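Long-range contacts in genome polyprotein (PDB 6KU7), which acts as the 3C cysteine protease of rhinovirus C, probably cutting the viral polyprotein into its mature proteins: residues K18-V23 with K88-R93; P44-C49 with D75-L80; I126-V131 with L141-Y146. All coordinates share one frame; numbering follows the deposited sequence.

Contact 1. Residues K18-V23 with K88-R93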
loop_
_atom_site.group_PDB
_atom_site.type_symbol
_atom_site.label_atom_id
_atom_site.label_comp_id
_atom_site.label_asym_id
_atom_site.label_seq_id
_atom_site.Cartn_x
_atom_site.Cartn_y
_atom_site.Cartn_z
ATOM N N LYS A 18 -4.661 -9.890 7.858
ATOM C CA LYS A 18 -4.425 -10.394 9.206
ATOM C C LYS A 18 -2.964 -10.787 9.418
ATOM O O LYS A 18 -2.411 -10.579 10.509
ATOM C CB LYS A 18 -5.349 -11.583 9.466
ATOM C CG LYS A 18 -6.607 -11.233 10.261
ATOM C CD LYS A 18 -7.640 -12.349 10.201
ATOM C CE LYS A 18 -7.574 -13.240 11.445
ATOM N NZ LYS A 18 -8.416 -14.468 11.285
ATOM N N ARG A 19 -2.313 -11.321 8.397
ATOM C CA ARG A 19 -0.958 -11.833 8.564
ATOM C C ARG A 19 0.119 -10.787 8.288
ATOM O O ARG A 19 1.181 -10.821 8.930
ATOM C CB ARG A 19 -0.758 -13.054 7.649
ATOM C CG ARG A 19 0.663 -13.644 7.623
ATOM C CD ARG A 19 1.048 -14.288 8.963
ATOM N NE ARG A 19 2.448 -14.707 9.006
ATOM C CZ ARG A 19 3.488 -13.867 9.029
ATOM N NH1 ARG A 19 3.298 -12.547 8.992
ATOM N NH2 ARG A 19 4.725 -14.348 9.085
ATOM N N ASN A 20 -0.117 -9.848 7.359
ATOM C CA ASN A 20 0.943 -8.937 6.932
ATOM C C ASN A 20 0.693 -7.457 7.209
ATOM O O ASN A 20 1.652 -6.673 7.149
ATOM C CB ASN A 20 1.226 -9.112 5.430
ATOM C CG ASN A 20 2.169 -10.282 5.145
ATOM O OD1 ASN A 20 1.938 -11.402 5.606
ATOM N ND2 ASN A 20 3.210 -10.034 4.356
ATOM N N CYS A 21 -0.530 -7.048 7.522
ATOM C CA CYS A 21 -0.838 -5.631 7.635
ATOM C C CYS A 21 -0.919 -5.188 9.084
ATOM O O CYS A 21 -1.204 -5.980 9.978
ATOM C CB CYS A 21 -2.138 -5.311 6.918
ATOM S SG CYS A 21 -1.904 -5.431 5.130
ATOM N N HIS A 22 -0.652 -3.899 9.296
ATOM C CA HIS A 22 -0.572 -3.276 10.610
ATOM C C HIS A 22 -0.959 -1.806 10.487
ATOM O O HIS A 22 -0.875 -1.204 9.412
ATOM C CB HIS A 22 0.837 -3.397 11.218
ATOM C CG HIS A 22 1.331 -4.805 11.331
ATOM N ND1 HIS A 22 1.193 -5.554 12.482
ATOM C CD2 HIS A 22 1.952 -5.608 10.431
ATOM C CE1 HIS A 22 1.707 -6.756 12.288
ATOM N NE2 HIS A 22 2.174 -6.816 11.051
ATOM N N VAL A 23 -1.387 -1.237 11.605
ATOM C CA VAL A 23 -1.743 0.173 11.665
ATOM C C VAL A 23 -0.475 0.943 11.982
ATOM O O VAL A 23 0.163 0.695 13.013
ATOM C CB VAL A 23 -2.814 0.438 12.732
ATOM C CG1 VAL A 23 -3.114 1.929 12.801
ATOM C CG2 VAL A 23 -4.083 -0.383 12.458
ATOM N N LYS A 88 9.295 -12.149 10.937
ATOM C CA LYS A 88 9.444 -12.074 9.492
ATOM C C LYS A 88 8.060 -12.084 8.857
ATOM O O LYS A 88 7.240 -12.959 9.154
ATOM C CB LYS A 88 10.281 -13.236 8.954
ATOM C CG LYS A 88 11.698 -13.277 9.519
ATOM C CD LYS A 88 12.735 -13.720 8.487
ATOM C CE LYS A 88 14.088 -14.000 9.160
ATOM N NZ LYS A 88 15.043 -14.716 8.259
ATOM N N PHE A 89 7.793 -11.101 8.004
ATOM C CA PHE A 89 6.557 -11.115 7.240
ATOM C C PHE A 89 6.515 -12.348 6.345
ATOM O O PHE A 89 7.538 -12.785 5.813
ATOM C CB PHE A 89 6.455 -9.849 6.385
ATOM C CG PHE A 89 6.434 -8.576 7.182
ATOM C CD1 PHE A 89 5.434 -8.349 8.112
ATOM C CD2 PHE A 89 7.399 -7.599 6.978
ATOM C CE1 PHE A 89 5.409 -7.169 8.857
ATOM C CE2 PHE A 89 7.386 -6.421 7.711
ATOM C CZ PHE A 89 6.393 -6.197 8.651
ATOM N N ARG A 90 5.325 -12.920 6.180
ATOM C CA ARG A 90 5.133 -13.911 5.128
ATOM C C ARG A 90 5.460 -13.290 3.778
ATOM O O ARG A 90 5.028 -12.171 3.473
ATOM C CB ARG A 90 3.698 -14.425 5.142
ATOM C CG ARG A 90 3.205 -14.920 3.801
ATOM C CD ARG A 90 1.724 -15.277 3.892
ATOM N NE ARG A 90 1.100 -15.530 2.615
ATOM C CZ ARG A 90 -0.166 -15.222 2.339
ATOM N NH1 ARG A 90 -0.926 -14.631 3.265
ATOM N NH2 ARG A 90 -0.689 -15.497 1.135
ATOM N N ASP A 91 6.255 -14.006 2.989
ATOM C CA ASP A 91 6.817 -13.462 1.755
ATOM C C ASP A 91 5.750 -13.444 0.669
ATOM O O ASP A 91 5.359 -14.493 0.155
ATOM C CB ASP A 91 8.023 -14.291 1.326
ATOM C CG ASP A 91 8.770 -13.687 0.153
ATOM O OD1 ASP A 91 8.330 -12.657 -0.407
ATOM O OD2 ASP A 91 9.812 -14.263 -0.229
ATOM N N ILE A 92 5.284 -12.254 0.299
ATOM C CA ILE A 92 4.201 -12.148 -0.670
ATOM C C ILE A 92 4.702 -11.680 -2.026
ATOM O O ILE A 92 3.889 -11.357 -2.907
ATOM C CB ILE A 92 3.074 -11.238 -0.152
ATOM C CG1 ILE A 92 3.614 -9.850 0.171
ATOM C CG2 ILE A 92 2.384 -11.851 1.077
ATOM C CD1 ILE A 92 2.543 -8.763 0.203
ATOM N N ARG A 93 6.027 -11.637 -2.225
ATOM C CA ARG A 93 6.587 -11.135 -3.481
ATOM C C ARG A 93 6.096 -11.926 -4.687
ATOM O O ARG A 93 5.903 -11.354 -5.770
ATOM C CB ARG A 93 8.117 -11.145 -3.425
ATOM C CG ARG A 93 8.660 -9.954 -2.664
ATOM C CD ARG A 93 10.159 -10.004 -2.499
ATOM N NE ARG A 93 10.569 -11.104 -1.633
ATOM C CZ ARG A 93 11.821 -11.280 -1.231
ATOM N NH1 ARG A 93 12.748 -10.409 -1.608
ATOM N NH2 ARG A 93 12.138 -12.304 -0.444
#
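Arg19, near the end of helix 8-20, donates from NH2 to Lys88 O at 2.9 Å. The acceptor lies in the plane of the guanidinium, at its edge. Arg19 CG stands anti to the backbone N (chi1 175°), and the chain then bends at chi2. This lays the guanidinium across Arg90. Arg90 CB sits over the centre of one face, 3.9 Å from Arg19 CZ. The Arg90 chain runs out extended from CG to NE. Arg19 NE and Arg90 NE are 6.6 Å apart. Glu87 is a long, weak ion partner of Arg19 NH1.

Asn20 closes the helix. Its ND2 donates to Arg90 O at 2.9 Å, in a nearly straight bond (175°). The bond lies in the amide plane and meets a lone pair of the carbonyl. ND2 also donates to Gly35 O of strand 29-37, so two acceptors fix the amide rotation. OD1 rests 3.5 Å from Arg90 CB and has no polar partner in the model. Ile92 CG2 packs against the same amide, 3.8 Å from ND2.

His22 follows on strand 21-26. Its NE2 meets the edge of the Phe89 ring, 3.9 Å from CE1, while ND1 is hydrogen-bonded to Asp56.

Residues 88-92 read KFRDI, a sequence known in picornaviral 3C proteins as part of an RNA-binding region. Both hydrogen bonds across the contact run from side-chain nitrogens to main-chain carbonyls. They hold this irregular loop by its backbone and leave the ends of Lys88 and Arg90 out of that bonding; Lys88 NZ has a long, weak ion pair with Asp38.

Contact 2. Residues P44-C49 with D75-L80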
loop_
_atom_site.group_PDB
_atom_site.type_symbol
_atom_site.label_atom_id
_atom_site.label_comp_id
_atom_site.label_asym_id
_atom_site.label_seq_id
_atom_site.Cartn_x
_atom_site.Cartn_y
_atom_site.Cartn_z
ATOM N N PRO A 44 2.740 4.471 2.636
ATOM C CA PRO A 44 2.683 5.637 1.736
ATOM C C PRO A 44 3.667 6.717 2.165
ATOM O O PRO A 44 3.805 7.038 3.349
ATOM C CB PRO A 44 1.227 6.109 1.847
ATOM C CG PRO A 44 0.473 4.897 2.271
ATOM C CD PRO A 44 1.410 4.143 3.179
ATOM N N THR A 45 4.369 7.263 1.172
ATOM C CA THR A 45 5.399 8.262 1.438
ATOM C C THR A 45 4.837 9.470 2.180
ATOM O O THR A 45 5.512 10.039 3.045
ATOM C CB THR A 45 6.041 8.681 0.127
ATOM O OG1 THR A 45 6.614 7.522 -0.504
ATOM C CG2 THR A 45 7.123 9.738 0.370
ATOM N N HIS A 46 3.585 9.863 1.885
ATOM C CA HIS A 46 3.117 11.033 2.622
ATOM C C HIS A 46 2.721 10.707 4.063
ATOM O O HIS A 46 2.282 11.630 4.747
ATOM C CB HIS A 46 1.975 11.734 1.870
ATOM C CG HIS A 46 0.614 11.147 2.096
ATOM N ND1 HIS A 46 0.148 10.049 1.401
ATOM C CD2 HIS A 46 -0.397 11.529 2.915
ATOM C CE1 HIS A 46 -1.084 9.769 1.794
ATOM N NE2 HIS A 46 -1.437 10.650 2.714
ATOM N N ALA A 47 2.887 9.485 4.583
ATOM C CA ALA A 47 2.819 9.292 6.030
ATOM C C ALA A 47 3.956 9.986 6.757
ATOM O O ALA A 47 3.839 10.245 7.958
ATOM C CB ALA A 47 2.851 7.804 6.395
ATOM N N GLU A 48 5.064 10.250 6.063
ATOM C CA GLU A 48 6.216 10.947 6.636
ATOM C C GLU A 48 6.757 10.223 7.870
ATOM O O GLU A 48 6.883 10.798 8.952
ATOM C CB GLU A 48 5.857 12.401 6.949
ATOM C CG GLU A 48 5.753 13.260 5.680
ATOM C CD GLU A 48 5.496 14.741 5.958
ATOM O OE1 GLU A 48 6.082 15.298 6.920
ATOM O OE2 GLU A 48 4.705 15.351 5.208
ATOM N N CYS A 49 7.080 8.941 7.695
ATOM C CA CYS A 49 7.622 8.139 8.785
ATOM C C CYS A 49 8.990 8.656 9.213
ATOM O O CYS A 49 9.828 8.991 8.374
ATOM C CB CYS A 49 7.733 6.687 8.346
ATOM S SG CYS A 49 6.157 5.894 8.156
ATOM N N ASP A 75 8.232 10.946 -7.205
ATOM C CA ASP A 75 7.731 10.005 -6.211
ATOM C C ASP A 75 6.802 8.964 -6.820
ATOM O O ASP A 75 5.926 9.283 -7.625
ATOM C CB ASP A 75 6.979 10.763 -5.121
ATOM C CG ASP A 75 7.896 11.424 -4.137
ATOM O OD1 ASP A 75 8.810 10.738 -3.639
ATOM O OD2 ASP A 75 7.715 12.625 -3.869
ATOM N N THR A 76 6.994 7.709 -6.422
ATOM C CA THR A 76 5.934 6.723 -6.576
ATOM C C THR A 76 4.908 6.805 -5.452
ATOM O O THR A 76 3.840 6.201 -5.579
ATOM C CB THR A 76 6.490 5.304 -6.611
ATOM O OG1 THR A 76 6.953 4.948 -5.296
ATOM C CG2 THR A 76 7.635 5.184 -7.615
ATOM N N GLU A 77 5.213 7.518 -4.364
ATOM C CA GLU A 77 4.399 7.583 -3.147
ATOM C C GLU A 77 4.484 6.278 -2.353
ATOM O O GLU A 77 3.748 6.075 -1.376
ATOM C CB GLU A 77 2.951 7.981 -3.496
ATOM C CG GLU A 77 1.993 8.347 -2.364
ATOM C CD GLU A 77 2.554 9.319 -1.337
ATOM O OE1 GLU A 77 3.366 10.208 -1.678
ATOM O OE2 GLU A 77 2.144 9.187 -0.170
ATOM N N ILE A 78 5.398 5.395 -2.729
ATOM C CA ILE A 78 5.734 4.202 -1.960
ATOM C C ILE A 78 7.048 4.433 -1.216
ATOM O O ILE A 78 8.065 4.783 -1.827
ATOM C CB ILE A 78 5.857 2.979 -2.882
ATOM C CG1 ILE A 78 4.485 2.504 -3.346
ATOM C CG2 ILE A 78 6.614 1.852 -2.181
ATOM C CD1 ILE A 78 4.579 1.252 -4.177
ATOM N N THR A 79 7.036 4.206 0.090
ATOM C CA THR A 79 8.241 4.181 0.906
ATOM C C THR A 79 8.409 2.797 1.524
ATOM O O THR A 79 7.445 2.240 2.067
ATOM C CB THR A 79 8.159 5.253 1.988
ATOM O OG1 THR A 79 8.360 6.530 1.379
ATOM C CG2 THR A 79 9.192 5.016 3.080
ATOM N N LEU A 80 9.618 2.237 1.414
ATOM C CA LEU A 80 9.961 0.956 2.028
ATOM C C LEU A 80 10.542 1.196 3.411
ATOM O O LEU A 80 11.420 2.050 3.577
ATOM C CB LEU A 80 10.982 0.170 1.203
ATOM C CG LEU A 80 10.754 -0.085 -0.282
ATOM C CD1 LEU A 80 11.777 -1.087 -0.837
ATOM C CD2 LEU A 80 9.362 -0.592 -0.476
HETATM O O HOH W 1 7.575 8.170 -3.100
HETATM O O HOH W 2 8.525 8.443 3.741
#
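Pro44 and Ile78 form an antiparallel non-hydrogen-bonded pair, CA to CA 5.0 Å, just before the chain turns into the 3-10 segment 45-47. Thr45 N donates to Glu77 O at 2.9 Å, coming from well above the carbonyl plane. Pro44 CA adds a C-H...O contact to the same oxygen.

The Glu77 carboxylate is the polar centre. Its CG is anti to the backbone N (chi1 -169°), and a bend at chi2 (47°) swings the carboxylate back to residues 45 and 46. OE2 accepts from His46 N at 2.6 Å and from His46 ND1 at 2.7 Å. The two donors come from opposite faces of the carboxylate plane. ND1 points at OE2 within the ring plane, so the pair of bonds fixes the tilt of the imidazole. The His46-Glu77 bonding is consistent with the His-Glu-Cys catalytic triad of picornain 3C proteases; Cys153, which His46 touches, is probably the nucleophile. OE1 lies against Thr45 CB, 3.6 Å away.

Beside it, Thr45 OG1 and Thr79 OG1 are 2.8 Å apart, with the proton direction unsettled. A water accepts from Thr45 OG1 and Glu77 N and donates to Asp75 OD1, 2.9 Å away. It bridges Thr45 to both Asp75 and the corner at Glu77.

Strand 78-83 lies between strands 40-44 and 58-69 of the first barrel; Thr79 bonds through its backbone to Val43, and Ile78 to Leu68. The backbone of Asp75 is hydrogen-bonded to that of Cys139 on strand 136-139, in the other sheet. The His46 ring packs edge-to-face with Phe31.

Contact 3. Residues I126-V131 with L141-Y146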
loop_
_atom_site.group_PDB
_atom_site.type_symbol
_atom_site.label_atom_id
_atom_site.label_comp_id
_atom_site.label_asym_id
_atom_site.label_seq_id
_atom_site.Cartn_x
_atom_site.Cartn_y
_atom_site.Cartn_z
ATOM N N ILE A 126 -6.600 0.216 -13.789
ATOM C CA ILE A 126 -5.836 0.431 -14.974
ATOM C C ILE A 126 -4.643 1.350 -14.792
ATOM O O ILE A 126 -4.696 2.265 -14.027
ATOM C CB ILE A 126 -6.695 1.051 -16.096
ATOM C CG1 ILE A 126 -7.170 2.394 -15.678
ATOM C CG2 ILE A 126 -7.900 0.220 -16.472
ATOM C CD1 ILE A 126 -7.189 3.355 -16.800
ATOM N N PRO A 127 -3.566 1.081 -15.528
ATOM C CA PRO A 127 -2.365 1.897 -15.563
ATOM C C PRO A 127 -2.783 3.268 -16.025
ATOM O O PRO A 127 -3.423 3.405 -17.006
ATOM C CB PRO A 127 -1.504 1.192 -16.564
ATOM C CG PRO A 127 -1.909 -0.210 -16.434
ATOM C CD PRO A 127 -3.369 -0.170 -16.252
ATOM N N TYR A 128 -2.345 4.268 -15.304
ATOM C CA TYR A 128 -2.836 5.616 -15.481
ATOM C C TYR A 128 -1.726 6.649 -15.567
ATOM O O TYR A 128 -1.968 7.740 -16.091
ATOM C CB TYR A 128 -3.811 5.973 -14.338
ATOM C CG TYR A 128 -4.715 7.162 -14.653
ATOM C CD1 TYR A 128 -5.717 7.066 -15.622
ATOM C CD2 TYR A 128 -4.542 8.404 -14.013
ATOM C CE1 TYR A 128 -6.513 8.160 -15.944
ATOM C CE2 TYR A 128 -5.347 9.485 -14.337
ATOM C CZ TYR A 128 -6.332 9.364 -15.311
ATOM O OH TYR A 128 -7.132 10.433 -15.623
ATOM N N GLY A 129 -0.521 6.327 -15.113
ATOM C CA GLY A 129 0.625 7.200 -15.251
ATOM C C GLY A 129 0.783 8.208 -14.134
ATOM O O GLY A 129 0.623 7.893 -12.948
ATOM N N GLU A 130 1.107 9.432 -14.522
ATOM C CA GLU A 130 1.478 10.477 -13.587
ATOM C C GLU A 130 0.272 11.341 -13.275
ATOM O O GLU A 130 -0.420 11.810 -14.184
ATOM C CB GLU A 130 2.598 11.352 -14.139
ATOM C CG GLU A 130 3.109 12.336 -13.093
ATOM C CD GLU A 130 3.960 13.449 -13.668
ATOM O OE1 GLU A 130 3.434 14.571 -13.855
ATOM O OE2 GLU A 130 5.155 13.200 -13.928
ATOM N N VAL A 131 0.025 11.537 -11.990
ATOM C CA VAL A 131 -1.014 12.426 -11.502
ATOM C C VAL A 131 -0.394 13.258 -10.392
ATOM O O VAL A 131 0.456 12.765 -9.644
ATOM C CB VAL A 131 -2.236 11.633 -10.995
ATOM C CG1 VAL A 131 -3.350 12.562 -10.636
ATOM C CG2 VAL A 131 -2.703 10.624 -12.037
ATOM N N LEU A 141 0.905 5.356 -11.266
ATOM C CA LEU A 141 -0.368 5.177 -10.585
ATOM C C LEU A 141 -1.269 4.230 -11.362
ATOM O O LEU A 141 -1.298 4.255 -12.592
ATOM C CB LEU A 141 -1.054 6.527 -10.405
ATOM C CG LEU A 141 -0.360 7.411 -9.370
ATOM C CD1 LEU A 141 -1.047 8.771 -9.238
ATOM C CD2 LEU A 141 -0.338 6.670 -8.055
ATOM N N LEU A 142 -1.996 3.384 -10.640
ATOM C CA LEU A 142 -3.153 2.687 -11.194
ATOM C C LEU A 142 -4.406 3.363 -10.656
ATOM O O LEU A 142 -4.381 3.962 -9.582
ATOM C CB LEU A 142 -3.171 1.204 -10.823
ATOM C CG LEU A 142 -1.894 0.380 -10.882
ATOM C CD1 LEU A 142 -2.230 -1.046 -10.424
ATOM C CD2 LEU A 142 -1.250 0.420 -12.278
ATOM N N LYS A 143 -5.491 3.293 -11.421
ATOM C CA LYS A 143 -6.684 4.081 -11.141
ATOM C C LYS A 143 -7.904 3.181 -11.171
ATOM O O LYS A 143 -8.004 2.276 -12.009
ATOM C CB LYS A 143 -6.880 5.216 -12.159
ATOM C CG LYS A 143 -8.273 5.887 -12.048
ATOM C CD LYS A 143 -8.771 6.478 -13.358
ATOM C CE LYS A 143 -9.193 5.439 -14.367
ATOM N NZ LYS A 143 -10.660 5.446 -14.641
ATOM N N TYR A 144 -8.833 3.436 -10.258
ATOM C CA TYR A 144 -10.050 2.651 -10.183
ATOM C C TYR A 144 -11.224 3.584 -9.981
ATOM O O TYR A 144 -11.087 4.643 -9.366
ATOM C CB TYR A 144 -9.991 1.606 -9.053
ATOM C CG TYR A 144 -9.208 2.026 -7.819
ATOM C CD1 TYR A 144 -9.807 2.724 -6.781
ATOM C CD2 TYR A 144 -7.857 1.703 -7.697
ATOM C CE1 TYR A 144 -9.072 3.083 -5.637
ATOM C CE2 TYR A 144 -7.121 2.063 -6.589
ATOM C CZ TYR A 144 -7.732 2.749 -5.558
ATOM O OH TYR A 144 -6.997 3.110 -4.453
ATOM N N ASN A 145 -12.386 3.168 -10.487
ATOM C CA ASN A 145 -13.599 3.976 -10.389
ATOM C C ASN A 145 -14.340 3.571 -9.125
ATOM O O ASN A 145 -15.304 2.808 -9.150
ATOM C CB ASN A 145 -14.453 3.800 -11.637
ATOM C CG ASN A 145 -13.804 4.399 -12.858
ATOM O OD1 ASN A 145 -13.171 5.458 -12.782
ATOM N ND2 ASN A 145 -13.938 3.723 -13.991
ATOM N N TYR A 146 -13.848 4.068 -7.987
ATOM C CA TYR A 146 -14.493 3.814 -6.703
ATOM C C TYR A 146 -14.273 5.048 -5.843
ATOM O O TYR A 146 -13.139 5.552 -5.790
ATOM C CB TYR A 146 -13.939 2.576 -5.991
ATOM C CG TYR A 146 -14.616 2.282 -4.669
ATOM C CD1 TYR A 146 -15.754 1.481 -4.608
ATOM C CD2 TYR A 146 -14.145 2.849 -3.483
ATOM C CE1 TYR A 146 -16.396 1.234 -3.392
ATOM C CE2 TYR A 146 -14.782 2.615 -2.276
ATOM C CZ TYR A 146 -15.900 1.808 -2.236
ATOM O OH TYR A 146 -16.519 1.565 -1.030
#
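Tyr128 and Lys143 both place CG anti to the backbone N, with chi1 at -161° and 169°. Lys143 therefore passes over the Tyr128 ring. Its CD makes a CH-pi contact, 4.0 Å from the ring centroid, over one face and offset toward the CD1-CE1 side.

The backbone beneath carries a classic beta bulge, in the antiparallel second sheet of this chymotrypsin-like fold. Tyr128 and Gly129 both face Leu141. Tyr128 N donates to Leu141 O at 2.9 Å, and Gly129 N makes a weak bond to the same oxygen at 3.4 Å. Leu141 N returns a bond to Gly129 O at 3.1 Å. Gly129 has a positive phi (87°), a backbone shape that glycine takes easily. Further back, Ile126 and Lys143 form a hydrogen-bonded pair through both their N and O atoms, with Lys143 N to Ile126 O at 2.9 Å. Pro127 and Leu142 form the non-hydrogen-bonded pair between that pair and the bulge.

Ile126 and Lys143 run side by side on one face of the sheet, CD1 of Ile126 3.8 Å from CE of Lys143. The lysine chain bends at chi3 and chi4, and NZ then donates to Asn145 OD1 at 3.1 Å. On the other face, Leu142 CD2 lies under the Pro127 ring.

Beyond the bulge the same strand runs on to pair with strand 136-139, Val131 with Thr138. This is probably the beta-ribbon that leans over the substrate cleft in 3C proteases. Next to the Val131-Thr138 pairing, Leu141 CD1 packs on Val131 CB at 3.6 Å.

Contacts 1 and 2 both reach the first barrel. Contact 2 is nested within the loop closed by contact 1; their centres lie about 18 Å apart. Contact 3 follows later in the chain, in the second sheet. Its centre is about 17 Å from that of contact 2, but the nearest atoms come to about 5 Å. Glu77 of contact 2 and Leu141 of contact 3 both touch Val168, so one residue of strand 162-170 joins the probable active-site region to the bulged strands. Contacts 1 and 3 lie on opposite sides of the chain's centre, about 25 Å apart between centres and 14 Å between nearest atoms. The KFRDI contact also stays clear of the probable active site in contact 2, nearest atoms about 9 Å apart.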